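Local atomic coordinates of endoglucanase (Clostridium thermocellum, PDB entry 2C4X), a protein that probably hydrolyses cellulose as a cellulosomal enzyme and is represented here by its C-terminal PKD domain and CBM44, a module that recognises beta-glucan chains and xyloglucan. Residues Asp20-Glu25 against Thr94-Asp99; Pro68-Val73 against Thr90-Ser95; Phe48-Glu53 against Ile61-Lys66; Ala131-Arg136 against Val247-Trp252. The protein carries 1 engineered substitution. One frame throughout, in Å; residues are numbered along the deposited sequence.

Interaction 1. Residues Asp20-Glu25 against Thr94-Asp99. With CA (calcium ion), chain C.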
loop_
_atom_site.group_PDB
_atom_site.type_symbol
_atom_site.label_atom_id
_atom_site.label_comp_id
_atom_site.label_asym_id
_atom_site.label_seq_id
_atom_site.Cartn_x
_atom_site.Cartn_y
_atom_site.Cartn_z
ATOM N N ASP A 20 8.911 9.804 1.461
ATOM C CA ASP A 20 7.571 9.399 1.035
ATOM C C ASP A 20 6.718 10.603 0.614
ATOM O O ASP A 20 5.725 10.927 1.279
ATOM C CB ASP A 20 6.880 8.672 2.195
ATOM C CG ASP A 20 6.759 9.549 3.453
ATOM O OD1 ASP A 20 7.587 10.480 3.644
ATOM O OD2 ASP A 20 5.826 9.308 4.246
ATOM N N PRO A 21 7.087 11.271 -0.497
ATOM C CA PRO A 21 6.368 12.496 -0.874
ATOM C C PRO A 21 4.944 12.246 -1.388
ATOM O O PRO A 21 4.623 11.141 -1.827
ATOM C CB PRO A 21 7.234 13.059 -2.010
ATOM C CG PRO A 21 7.864 11.839 -2.612
ATOM C CD PRO A 21 8.157 10.944 -1.461
ATOM N N VAL A 22 4.103 13.270 -1.326
ATOM C CA VAL A 22 2.822 13.224 -2.009
ATOM C C VAL A 22 2.884 14.098 -3.276
ATOM O O VAL A 22 3.864 14.835 -3.505
ATOM C CB VAL A 22 1.616 13.600 -1.085
ATOM C CG1 VAL A 22 1.535 12.644 0.112
ATOM C CG2 VAL A 22 1.685 15.050 -0.620
ATOM N N THR A 23 1.848 14.007 -4.100
ATOM C CA THR A 23 1.802 14.800 -5.311
ATOM C C THR A 23 1.842 16.276 -4.951
ATOM O O THR A 23 1.222 16.706 -3.954
ATOM C CB THR A 23 0.576 14.469 -6.184
ATOM O OG1 THR A 23 -0.620 14.535 -5.396
ATOM C CG2 THR A 23 0.715 13.069 -6.748
ATOM N N ASP A 24 2.622 17.015 -5.743
ATOM C CA ASP A 24 2.792 18.461 -5.647
ATOM C C ASP A 24 3.506 18.935 -4.370
ATOM O O ASP A 24 3.494 20.119 -4.046
ATOM C CB ASP A 24 1.455 19.176 -5.883
ATOM C CG ASP A 24 1.009 19.108 -7.355
ATOM O OD1 ASP A 24 1.795 19.515 -8.268
ATOM O OD2 ASP A 24 -0.132 18.639 -7.598
ATOM N N GLU A 25 4.138 18.003 -3.662
ATOM C CA GLU A 25 4.979 18.335 -2.520
ATOM C C GLU A 25 6.423 18.442 -3.009
ATOM O O GLU A 25 6.870 17.623 -3.819
ATOM C CB GLU A 25 4.873 17.241 -1.456
ATOM C CG GLU A 25 5.812 17.424 -0.277
ATOM C CD GLU A 25 5.614 16.394 0.812
ATOM O OE1 GLU A 25 5.135 15.278 0.522
ATOM O OE2 GLU A 25 5.949 16.710 1.973
ATOM N N THR A 94 2.739 9.350 -3.650
ATOM C CA THR A 94 1.355 8.963 -3.405
ATOM C C THR A 94 0.464 10.195 -3.549
ATOM O O THR A 94 0.947 11.336 -3.501
ATOM C CB THR A 94 1.157 8.300 -2.011
ATOM O OG1 THR A 94 1.449 9.246 -0.980
ATOM C CG2 THR A 94 2.067 7.079 -1.842
ATOM N N SER A 95 -0.827 9.959 -3.748
ATOM C CA SER A 95 -1.789 11.037 -3.973
ATOM C C SER A 95 -1.926 11.934 -2.734
ATOM O O SER A 95 -2.028 11.433 -1.615
ATOM C CB SER A 95 -3.143 10.434 -4.343
ATOM O OG SER A 95 -3.931 11.387 -5.030
ATOM N N ALA A 96 -1.930 13.250 -2.938
ATOM C CA ALA A 96 -2.061 14.208 -1.829
ATOM C C ALA A 96 -3.451 14.155 -1.219
ATOM O O ALA A 96 -3.598 14.282 -0.002
ATOM C CB ALA A 96 -1.743 15.623 -2.288
ATOM N N THR A 97 -4.458 13.981 -2.071
ATOM C CA THR A 97 -5.849 13.851 -1.648
ATOM C C THR A 97 -6.482 12.727 -2.447
ATOM O O THR A 97 -5.931 12.287 -3.456
ATOM C CB THR A 97 -6.664 15.154 -1.884
ATOM O OG1 THR A 97 -6.663 15.480 -3.280
ATOM C CG2 THR A 97 -6.083 16.331 -1.094
ATOM N N GLY A 98 -7.642 12.265 -2.006
ATOM C CA GLY A 98 -8.339 11.194 -2.708
ATOM C C GLY A 98 -7.749 9.815 -2.462
ATOM O O GLY A 98 -6.760 9.662 -1.739
ATOM N N ASP A 99 -8.363 8.813 -3.083
ATOM C CA ASP A 99 -8.014 7.415 -2.879
ATOM C C ASP A 99 -8.391 6.664 -4.150
ATOM O O ASP A 99 -9.574 6.484 -4.443
ATOM C CB ASP A 99 -8.789 6.873 -1.672
ATOM C CG ASP A 99 -8.424 5.438 -1.308
ATOM O OD1 ASP A 99 -7.654 4.769 -2.030
ATOM O OD2 ASP A 99 -8.935 4.972 -0.268
HETATM CA CA CA C . -10.736 5.653 1.322
HETATM O O HOH W 1 3.473 9.323 0.759
#
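Val22 and Thr94 face each other in a single beta bridge, and the contact is a worked example of how a chain leaving a domain can be fastened to it by a few backbone bonds. Three hydrogen bonds do the fastening. Thr94 N gives a nearly straight bond to Pro21 O (3.2 Å, 167° at the hydrogen), lying in the plane of that carbonyl. Thr94 O is then met by Thr23 N at 2.9 Å, and the Val22 CA-H also leans on this oxygen, so one acceptor serves two adjoining residues. Two residues further on, Ala96 N donates to Thr23 OG1 (3.1 Å). The hydroxyl stands between the Thr23 backbone N and carbonyl carbon (chi1 52°), and from there it reaches past Ser95 to the amide.

Water 1 adds an indirect link between Asp20 O and Thr94 OG1.

Packing is modest. Val22 CG2 rests on Ala96 CB at 3.9 Å, while its other branch, CG1, lies against the hydroxyl oxygen of Thr94.

Each segment also has bonds of its own. Val22 to Glu25 form a type II turn, across which Glu25 OE1 accepts from Val22 N at 2.9 Å, and Ser95 OG donates to Thr97 O.

Beyond the touching residues, Asp99 OD2 binds a calcium ion at 2.5 Å, together with Asn104, Glu106, Lys133, Arg136 and Asp248. Such an arrangement belongs to an interdomain linker: the last strand of the PKD beta-sandwich hands over, through a pinned exit, to a calcium site of the CBM44 module.

Interaction 2. Residues Pro68-Val73 against Thr90-Ser95; sequences PGTYKV and TIKVTS
Tyr71 and Ile91 exchange two backbone hydrogen bonds, Tyr71 N to Ile91 O and Ile91 N to Tyr71 O, both 2.8 Å and close to straight. Gly69 and Val93 form the second hydrogen-bonded pair of this antiparallel hairpin, with Val93 N pointing almost straight at Gly69 O. At the backbone angles of Gly69 a CB would be jammed against the carbonyl O of Pro68, so the strand starts on a residue that has none.

In the non-hydrogen-bonded pairs, Thr70 with Lys92 and Lys72 with Thr90, the CA atoms come closer. Thr70 OG1 lies beside Lys92 CG at 3.8 Å, both on the exposed face.

The other face is apolar. Tyr71 CG lies anti to its carbonyl carbon (chi1 -59°), and the ring slants across to Val93, whose CG2 is 3.9 Å from Tyr71 CD2. Beside it, Ile91 CG2 touches Tyr71 CB and, at 3.8 Å, Val73 CG2. The phenol OH donates to Asn67 O, outside the hairpin.

Strand 84-93 is an outermost strand of its four-stranded sheet, while strand 69-79 has strand 41-47 on its far side. The Ile91 and Val73 side chains pack on Phe29 of strand 27-30, in the opposing sheet, and Tyr65 stacks on Tyr71.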
loop_
_atom_site.group_PDB
_atom_site.type_symbol
_atom_site.label_atom_id
_atom_site.label_comp_id
_atom_site.label_asym_id
_atom_site.label_seq_id
_atom_site.Cartn_x
_atom_site.Cartn_y
_atom_site.Cartn_z
ATOM N N PRO A 68 0.656 10.517 -8.931
ATOM C CA PRO A 68 1.246 9.443 -8.126
ATOM C C PRO A 68 1.960 8.402 -8.999
ATOM O O PRO A 68 1.687 8.296 -10.200
ATOM C CB PRO A 68 0.048 8.822 -7.392
ATOM C CG PRO A 68 -1.160 9.268 -8.120
ATOM C CD PRO A 68 -0.825 10.516 -8.891
ATOM N N GLY A 69 2.874 7.656 -8.396
ATOM C CA GLY A 69 3.563 6.601 -9.105
ATOM C C GLY A 69 4.944 6.370 -8.543
ATOM O O GLY A 69 5.354 7.010 -7.573
ATOM N N THR A 70 5.651 5.442 -9.170
ATOM C CA THR A 70 7.021 5.123 -8.815
ATOM C C THR A 70 7.930 5.579 -9.953
ATOM O O THR A 70 7.796 5.122 -11.086
ATOM C CB THR A 70 7.162 3.617 -8.532
ATOM O OG1 THR A 70 6.311 3.277 -7.432
ATOM C CG2 THR A 70 8.590 3.262 -8.170
ATOM N N TYR A 71 8.841 6.492 -9.630
ATOM C CA TYR A 71 9.707 7.126 -10.613
ATOM C C TYR A 71 11.173 6.725 -10.419
ATOM O O TYR A 71 11.653 6.656 -9.292
ATOM C CB TYR A 71 9.560 8.648 -10.508
ATOM C CG TYR A 71 8.136 9.124 -10.744
ATOM C CD1 TYR A 71 7.681 9.370 -12.032
ATOM C CD2 TYR A 71 7.233 9.286 -9.674
ATOM C CE1 TYR A 71 6.373 9.799 -12.265
ATOM C CE2 TYR A 71 5.900 9.720 -9.899
ATOM C CZ TYR A 71 5.492 9.967 -11.199
ATOM O OH TYR A 71 4.220 10.394 -11.466
ATOM N N LYS A 72 11.874 6.468 -11.522
ATOM C CA LYS A 72 13.319 6.251 -11.481
ATOM C C LYS A 72 14.019 7.584 -11.712
ATOM O O LYS A 72 13.846 8.198 -12.762
ATOM C CB LYS A 72 13.758 5.243 -12.548
ATOM C CG LYS A 72 13.111 3.875 -12.417
ATOM C CD LYS A 72 13.355 2.999 -13.663
ATOM C CE LYS A 72 14.702 2.309 -13.638
ATOM N NZ LYS A 72 14.713 1.126 -14.577
ATOM N N VAL A 73 14.788 8.031 -10.726
ATOM C CA VAL A 73 15.504 9.300 -10.815
ATOM C C VAL A 73 16.959 8.971 -11.093
ATOM O O VAL A 73 17.596 8.264 -10.308
ATOM C CB VAL A 73 15.349 10.149 -9.524
ATOM C CG1 VAL A 73 16.130 11.494 -9.636
ATOM C CG2 VAL A 73 13.863 10.389 -9.239
ATOM N N THR A 90 14.989 5.085 -6.857
ATOM C CA THR A 90 13.555 5.096 -7.081
ATOM C C THR A 90 12.856 5.958 -6.027
ATOM O O THR A 90 13.217 5.925 -4.850
ATOM C CB THR A 90 13.003 3.633 -7.061
ATOM O OG1 THR A 90 13.319 2.994 -8.303
ATOM C CG2 THR A 90 11.507 3.609 -6.879
ATOM N N ILE A 91 11.863 6.729 -6.458
ATOM C CA ILE A 91 11.019 7.480 -5.535
ATOM C C ILE A 91 9.542 7.149 -5.785
ATOM O O ILE A 91 9.075 7.148 -6.938
ATOM C CB ILE A 91 11.297 9.028 -5.632
ATOM C CG1 ILE A 91 10.604 9.801 -4.493
ATOM C CG2 ILE A 91 10.914 9.596 -7.022
ATOM C CD1 ILE A 91 11.045 11.275 -4.417
ATOM N N LYS A 92 8.820 6.861 -4.705
ATOM C CA LYS A 92 7.386 6.624 -4.785
ATOM C C LYS A 92 6.603 7.849 -4.319
ATOM O O LYS A 92 6.847 8.394 -3.241
ATOM C CB LYS A 92 6.983 5.369 -3.996
ATOM C CG LYS A 92 5.502 5.033 -4.129
ATOM C CD LYS A 92 5.099 3.787 -3.338
ATOM C CE LYS A 92 3.598 3.815 -3.061
ATOM N NZ LYS A 92 3.108 2.526 -2.503
ATOM N N VAL A 93 5.666 8.280 -5.153
ATOM C CA VAL A 93 4.837 9.443 -4.868
ATOM C C VAL A 93 3.394 8.954 -4.739
ATOM O O VAL A 93 2.892 8.225 -5.605
ATOM C CB VAL A 93 4.952 10.515 -5.988
ATOM C CG1 VAL A 93 4.097 11.765 -5.676
ATOM C CG2 VAL A 93 6.435 10.916 -6.232
ATOM N N THR A 94 2.739 9.350 -3.650
ATOM C CA THR A 94 1.355 8.963 -3.405
ATOM C C THR A 94 0.464 10.195 -3.549
ATOM O O THR A 94 0.947 11.336 -3.501
ATOM C CB THR A 94 1.157 8.300 -2.011
ATOM O OG1 THR A 94 1.449 9.246 -0.980
ATOM C CG2 THR A 94 2.067 7.079 -1.842
ATOM N N SER A 95 -0.827 9.959 -3.748
ATOM C CA SER A 95 -1.789 11.037 -3.973
ATOM C C SER A 95 -1.926 11.934 -2.734
ATOM O O SER A 95 -2.028 11.433 -1.615
ATOM C CB SER A 95 -3.143 10.434 -4.343
ATOM O OG SER A 95 -3.931 11.387 -5.030
#

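Interaction 3. Residues Phe48-Glu53 against Ile61-Lys66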
loop_
_atom_site.group_PDB
_atom_site.type_symbol
_atom_site.label_atom_id
_atom_site.label_comp_id
_atom_site.label_asym_id
_atom_site.label_seq_id
_atom_site.Cartn_x
_atom_site.Cartn_y
_atom_site.Cartn_z
ATOM N N PHE A 48 14.039 13.070 -13.861
ATOM C CA PHE A 48 13.104 12.849 -12.754
ATOM C C PHE A 48 12.163 11.657 -12.985
ATOM O O PHE A 48 11.426 11.258 -12.082
ATOM C CB PHE A 48 12.361 14.158 -12.425
ATOM C CG PHE A 48 13.281 15.251 -11.951
ATOM C CD1 PHE A 48 13.841 15.197 -10.668
ATOM C CD2 PHE A 48 13.624 16.309 -12.796
ATOM C CE1 PHE A 48 14.715 16.183 -10.232
ATOM C CE2 PHE A 48 14.507 17.304 -12.361
ATOM C CZ PHE A 48 15.039 17.235 -11.067
ATOM N N GLY A 49 12.255 11.062 -14.177
ATOM C CA GLY A 49 11.509 9.858 -14.526
ATOM C C GLY A 49 10.085 10.066 -15.008
ATOM O O GLY A 49 9.392 9.096 -15.292
ATOM N N ASP A 50 9.655 11.322 -15.117
ATOM C CA ASP A 50 8.273 11.647 -15.476
ATOM C C ASP A 50 8.152 12.357 -16.836
ATOM O O ASP A 50 7.048 12.716 -17.257
ATOM C CB ASP A 50 7.638 12.507 -14.366
ATOM C CG ASP A 50 8.341 13.868 -14.191
ATOM O OD1 ASP A 50 9.418 14.096 -14.793
ATOM O OD2 ASP A 50 7.811 14.721 -13.449
ATOM N N GLY A 51 9.281 12.543 -17.526
ATOM C CA GLY A 51 9.312 13.326 -18.764
ATOM C C GLY A 51 10.143 14.603 -18.673
ATOM O O GLY A 51 10.538 15.160 -19.692
ATOM N N TYR A 52 10.401 15.068 -17.450
ATOM C CA TYR A 52 11.182 16.285 -17.215
ATOM C C TYR A 52 12.613 15.967 -16.781
ATOM O O TYR A 52 12.886 14.929 -16.171
ATOM C CB TYR A 52 10.522 17.176 -16.149
ATOM C CG TYR A 52 9.436 18.132 -16.640
ATOM C CD1 TYR A 52 8.548 18.734 -15.736
ATOM C CD2 TYR A 52 9.305 18.447 -17.994
ATOM C CE1 TYR A 52 7.567 19.616 -16.162
ATOM C CE2 TYR A 52 8.318 19.335 -18.434
ATOM C CZ TYR A 52 7.458 19.913 -17.510
ATOM O OH TYR A 52 6.489 20.784 -17.950
ATOM N N GLU A 53 13.520 16.879 -17.116
ATOM C CA GLU A 53 14.926 16.772 -16.755
ATOM C C GLU A 53 15.395 18.161 -16.333
ATOM O O GLU A 53 14.778 19.165 -16.686
ATOM C CB GLU A 53 15.765 16.257 -17.942
ATOM C CG GLU A 53 15.404 14.839 -18.385
ATOM C CD GLU A 53 16.371 14.225 -19.382
ATOM O OE1 GLU A 53 17.578 14.523 -19.343
ATOM O OE2 GLU A 53 15.912 13.405 -20.201
ATOM N N ILE A 61 18.672 20.231 -5.780
ATOM C CA ILE A 61 17.614 20.655 -6.683
ATOM C C ILE A 61 16.302 20.259 -6.012
ATOM O O ILE A 61 16.250 19.277 -5.271
ATOM C CB ILE A 61 17.764 20.038 -8.124
ATOM C CG1 ILE A 61 16.919 20.825 -9.147
ATOM C CG2 ILE A 61 17.425 18.524 -8.146
ATOM C CD1 ILE A 61 17.372 20.696 -10.618
ATOM N N THR A 62 15.261 21.045 -6.232
ATOM C CA THR A 62 13.946 20.701 -5.713
ATOM C C THR A 62 12.987 20.430 -6.871
ATOM O O THR A 62 13.124 21.012 -7.960
ATOM C CB THR A 62 13.402 21.764 -4.688
ATOM O OG1 THR A 62 12.183 21.294 -4.102
ATOM C CG2 THR A 62 13.151 23.117 -5.347
ATOM N N TYR A 63 12.033 19.535 -6.631
ATOM C CA TYR A 63 11.149 19.027 -7.671
ATOM C C TYR A 63 9.796 18.577 -7.099
ATOM O O TYR A 63 9.724 18.112 -5.963
ATOM C CB TYR A 63 11.828 17.866 -8.429
ATOM C CG TYR A 63 11.146 17.564 -9.735
ATOM C CD1 TYR A 63 11.282 18.429 -10.820
ATOM C CD2 TYR A 63 10.317 16.448 -9.876
ATOM C CE1 TYR A 63 10.634 18.189 -12.010
ATOM C CE2 TYR A 63 9.665 16.191 -11.075
ATOM C CZ TYR A 63 9.827 17.065 -12.138
ATOM O OH TYR A 63 9.180 16.849 -13.334
ATOM N N LYS A 64 8.739 18.710 -7.903
ATOM C CA LYS A 64 7.386 18.286 -7.540
ATOM C C LYS A 64 6.830 17.349 -8.604
ATOM O O LYS A 64 6.941 17.632 -9.797
ATOM C CB LYS A 64 6.449 19.501 -7.442
ATOM C CG LYS A 64 6.840 20.536 -6.417
ATOM C CD LYS A 64 5.897 21.737 -6.438
ATOM C CE LYS A 64 6.413 22.825 -7.352
ATOM N NZ LYS A 64 5.589 24.089 -7.271
ATOM N N TYR A 65 6.223 16.244 -8.173
ATOM C CA TYR A 65 5.560 15.322 -9.097
ATOM C C TYR A 65 4.059 15.583 -9.076
ATOM O O TYR A 65 3.454 15.729 -8.009
ATOM C CB TYR A 65 5.844 13.866 -8.724
ATOM C CG TYR A 65 7.275 13.442 -8.940
ATOM C CD1 TYR A 65 7.691 12.948 -10.179
ATOM C CD2 TYR A 65 8.215 13.547 -7.916
ATOM C CE1 TYR A 65 9.015 12.546 -10.388
ATOM C CE2 TYR A 65 9.550 13.149 -8.113
ATOM C CZ TYR A 65 9.933 12.648 -9.356
ATOM O OH TYR A 65 11.231 12.248 -9.577
ATOM N N LYS A 66 3.459 15.663 -10.256
ATOM C CA LYS A 66 2.041 15.998 -10.315
ATOM C C LYS A 66 1.148 14.783 -10.142
ATOM O O LYS A 66 0.047 14.905 -9.621
ATOM C CB LYS A 66 1.712 16.779 -11.591
ATOM C CG LYS A 66 1.088 16.003 -12.713
ATOM C CD LYS A 66 0.328 16.945 -13.622
ATOM C CE LYS A 66 0.030 16.306 -14.975
ATOM N NZ LYS A 66 1.275 15.929 -15.739
HETATM O O HOH W 2 5.415 15.250 -12.802
#
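Phe48 and Tyr63 meet through side chains, for the two backbones keep well apart: even the nearest CA atoms, those of Asp50 and Tyr65, are 7.8 Å from each other. The first segment carries the Phe-Gly-Asp-Gly end of the WDFGDG signature of PKD domains, in the turn between strands 41-47 and 53-56, and the contact brings it against strand 60-63 and the loop that follows.

Two flat rings carry most of it. Phe48 and Tyr63 stack face to face, centroids 3.9 Å apart and planes only 2° from parallel. The two side chains cross obliquely, and each CB lies over the face of the other ring. Ile61 CG2 closes the edge of the phenyl ring at Phe48 CZ.

Asp50 shows how one carboxylate can organise a turn and a contact together. Its CG stands between the backbone N and the carbonyl carbon (chi1 63°). Its OD1 accepts from Tyr52 N at 3.0 Å, from above the carboxylate plane, an Asx turn. Its OD2 receives Tyr63 OH on the syn lone pair in a short bond of 2.5 Å, the two groups reaching tip to tip. Water 2 also donates to this oxygen and accepts from Lys66 N, tying the loop behind the strand to the turn.

Tyr65 completes the contact: its OH donates to Phe48 O over 2.7 Å, in the carbonyl plane and on a lone pair.

Interaction 4. Residues Ala131-Arg136 against Val247-Trp252. With CA (calcium ion), chain C.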
loop_
_atom_site.group_PDB
_atom_site.type_symbol
_atom_site.label_atom_id
_atom_site.label_comp_id
_atom_site.label_asym_id
_atom_site.label_seq_id
_atom_site.Cartn_x
_atom_site.Cartn_y
_atom_site.Cartn_z
ATOM N N ALA A 131 -10.251 6.999 8.031
ATOM C CA ALA A 131 -9.931 6.481 6.705
ATOM C C ALA A 131 -8.427 6.345 6.592
ATOM O O ALA A 131 -7.683 7.063 7.274
ATOM C CB ALA A 131 -10.466 7.402 5.626
ATOM N N PHE A 132 -7.977 5.412 5.755
ATOM C CA PHE A 132 -6.548 5.251 5.508
ATOM C C PHE A 132 -6.094 6.211 4.409
ATOM O O PHE A 132 -5.021 6.811 4.500
ATOM C CB PHE A 132 -6.184 3.795 5.154
ATOM C CG PHE A 132 -4.725 3.604 4.861
ATOM C CD1 PHE A 132 -3.799 3.548 5.902
ATOM C CD2 PHE A 132 -4.271 3.526 3.548
ATOM C CE1 PHE A 132 -2.435 3.402 5.637
ATOM C CE2 PHE A 132 -2.911 3.387 3.269
ATOM C CZ PHE A 132 -1.990 3.317 4.317
ATOM N N LYS A 133 -6.913 6.336 3.369
ATOM C CA LYS A 133 -6.685 7.283 2.285
ATOM C C LYS A 133 -8.006 7.912 1.894
ATOM O O LYS A 133 -9.039 7.243 1.905
ATOM C CB LYS A 133 -6.088 6.592 1.063
ATOM C CG LYS A 133 -4.581 6.594 1.004
ATOM C CD LYS A 133 -4.093 6.299 -0.414
ATOM C CE LYS A 133 -4.428 4.877 -0.851
ATOM N NZ LYS A 133 -3.781 4.558 -2.166
ATOM N N GLY A 134 -7.970 9.190 1.536
ATOM C CA GLY A 134 -9.176 9.904 1.161
ATOM C C GLY A 134 -9.968 10.255 2.400
ATOM O O GLY A 134 -9.424 10.292 3.511
ATOM N N GLU A 135 -11.259 10.496 2.217
ATOM C CA GLU A 135 -12.090 10.938 3.322
ATOM C C GLU A 135 -12.919 9.812 3.945
ATOM O O GLU A 135 -13.436 9.966 5.049
ATOM C CB GLU A 135 -12.978 12.102 2.880
ATOM C CG GLU A 135 -12.197 13.382 2.537
ATOM C CD GLU A 135 -13.009 14.363 1.713
ATOM O OE1 GLU A 135 -13.905 13.915 0.964
ATOM O OE2 GLU A 135 -12.752 15.585 1.805
ATOM N N ARG A 136 -13.007 8.672 3.261
ATOM C CA ARG A 136 -13.946 7.622 3.665
ATOM C C ARG A 136 -13.346 6.218 3.714
ATOM O O ARG A 136 -12.316 5.953 3.109
ATOM C CB ARG A 136 -15.166 7.624 2.742
ATOM C CG ARG A 136 -16.004 8.884 2.828
ATOM C CD ARG A 136 -17.190 8.825 1.895
ATOM N NE ARG A 136 -18.114 9.914 2.189
ATOM C CZ ARG A 136 -19.118 9.842 3.059
ATOM N NH1 ARG A 136 -19.358 8.718 3.734
ATOM N NH2 ARG A 136 -19.890 10.908 3.250
ATOM N N VAL A 247 -11.738 -0.438 7.899
ATOM C CA VAL A 247 -11.163 -1.065 6.709
ATOM C C VAL A 247 -11.223 -0.074 5.557
ATOM O O VAL A 247 -12.264 0.530 5.308
ATOM C CB VAL A 247 -11.930 -2.353 6.294
ATOM C CG1 VAL A 247 -11.289 -2.991 5.063
ATOM C CG2 VAL A 247 -11.996 -3.357 7.455
ATOM N N ASP A 248 -10.108 0.087 4.854
ATOM C CA ASP A 248 -10.050 1.047 3.753
ATOM C C ASP A 248 -8.930 0.699 2.810
ATOM O O ASP A 248 -7.998 -0.013 3.186
ATOM C CB ASP A 248 -9.845 2.481 4.273
ATOM C CG ASP A 248 -10.102 3.539 3.205
ATOM O OD1 ASP A 248 -10.811 3.240 2.217
ATOM O OD2 ASP A 248 -9.599 4.679 3.341
ATOM N N ALA A 249 -9.044 1.208 1.585
ATOM C CA ALA A 249 -7.956 1.214 0.610
ATOM C C ALA A 249 -7.418 -0.185 0.313
ATOM O O ALA A 249 -6.197 -0.403 0.280
ATOM C CB ALA A 249 -6.833 2.167 1.052
ATOM N N ILE A 250 -8.336 -1.129 0.107
ATOM C CA ILE A 250 -7.972 -2.457 -0.400
ATOM C C ILE A 250 -7.569 -2.289 -1.863
ATOM O O ILE A 250 -8.318 -1.718 -2.667
ATOM C CB ILE A 250 -9.112 -3.486 -0.256
ATOM C CG1 ILE A 250 -9.597 -3.542 1.198
ATOM C CG2 ILE A 250 -8.645 -4.866 -0.714
ATOM C CD1 ILE A 250 -10.907 -4.302 1.386
ATOM N N ASP A 251 -6.372 -2.757 -2.195
ATOM C CA ASP A 251 -5.759 -2.407 -3.467
ATOM C C ASP A 251 -4.923 -3.537 -4.055
ATOM O O ASP A 251 -4.368 -4.366 -3.329
ATOM C CB ASP A 251 -4.885 -1.158 -3.287
ATOM C CG ASP A 251 -4.748 -0.352 -4.561
ATOM O OD1 ASP A 251 -5.523 -0.593 -5.516
ATOM O OD2 ASP A 251 -3.868 0.535 -4.604
ATOM N N TRP A 252 -4.851 -3.554 -5.383
ATOM C CA TRP A 252 -3.980 -4.469 -6.116
ATOM C C TRP A 252 -3.732 -3.903 -7.509
ATOM O O TRP A 252 -4.372 -2.924 -7.911
ATOM C CB TRP A 252 -4.572 -5.885 -6.193
ATOM C CG TRP A 252 -5.896 -5.957 -6.892
ATOM C CD1 TRP A 252 -6.111 -6.061 -8.245
ATOM C CD2 TRP A 252 -7.194 -5.923 -6.281
ATOM N NE1 TRP A 252 -7.461 -6.090 -8.505
ATOM C CE2 TRP A 252 -8.149 -6.009 -7.321
ATOM C CE3 TRP A 252 -7.643 -5.830 -4.953
ATOM C CZ2 TRP A 252 -9.529 -6.001 -7.075
ATOM C CZ3 TRP A 252 -9.017 -5.826 -4.710
ATOM C CH2 TRP A 252 -9.940 -5.912 -5.769
HETATM CA CA CA C . -10.736 5.653 1.322
HETATM O O HOH W 3 -3.714 1.985 -2.341
#
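Asp248 OD2 is gripped by three groups: the calcium ion at 2.5 Å and the backbone amides of Phe132 and Lys133. Phe132 N, 3.0 Å away, meets the anti lone pair, whereas Lys133 N approaches on the same anti side but 32° out of the carboxylate plane, along a nearly straight bond of 3.2 Å. Asp248 OD1 binds the metal as well, so the carboxylate is bidentate. Its CG stands anti to the backbone N (chi1 -167°), which carries the group out from the strand into the loop.

That loop answers with main-chain oxygens: Lys133 O and Arg136 O each bind calcium at 2.4 Å. The ion draws together oxygens that would otherwise probably repel one another, and the two amides should further offset the negative charge of OD2. Asp99, Asn104 and Glu106 supply the remaining three of seven protein ligand atoms, making this a site built from distant parts of the chain.

Next to the metal, Ala249 CB packs on Phe132 CD2 at 3.8 Å and on Lys133 CE. Lys133 NZ reaches Asp251 OD2 through water 3.

Strand 241-251 lies inside a five-stranded antiparallel sheet of the beta-sandwich. Backbone bonds join Val247 to Leu138 of strand 137-145, on one flank, and Asp248 to Arg169 and Asp251 to Thr167 of strand 165-172, on the other.

Along the chain, interaction 3 lies inside the long loop that interaction 1 closes, and interaction 2, which follows it, ends on the same stretch as interaction 1; interaction 4 comes later. Interactions 2 and 3 lie in the PKD domain, and interaction 1 at its exit. Interaction 2 lies about 10 Å, centre to centre, from both interaction 1 and interaction 3, sharing Thr94 and Ser95 with the former and packing on the latter through Tyr65. Asp24 N probably bonds Tyr65 O, linking interactions 1 and 3. Interaction 4 sits in the CBM44 module, its centre about 27 Å from that of interaction 3. Interaction 1 spans the gap: its outgoing segment supplies Asp99 to the calcium ion held by interaction 4, so the same metal joins linker and module.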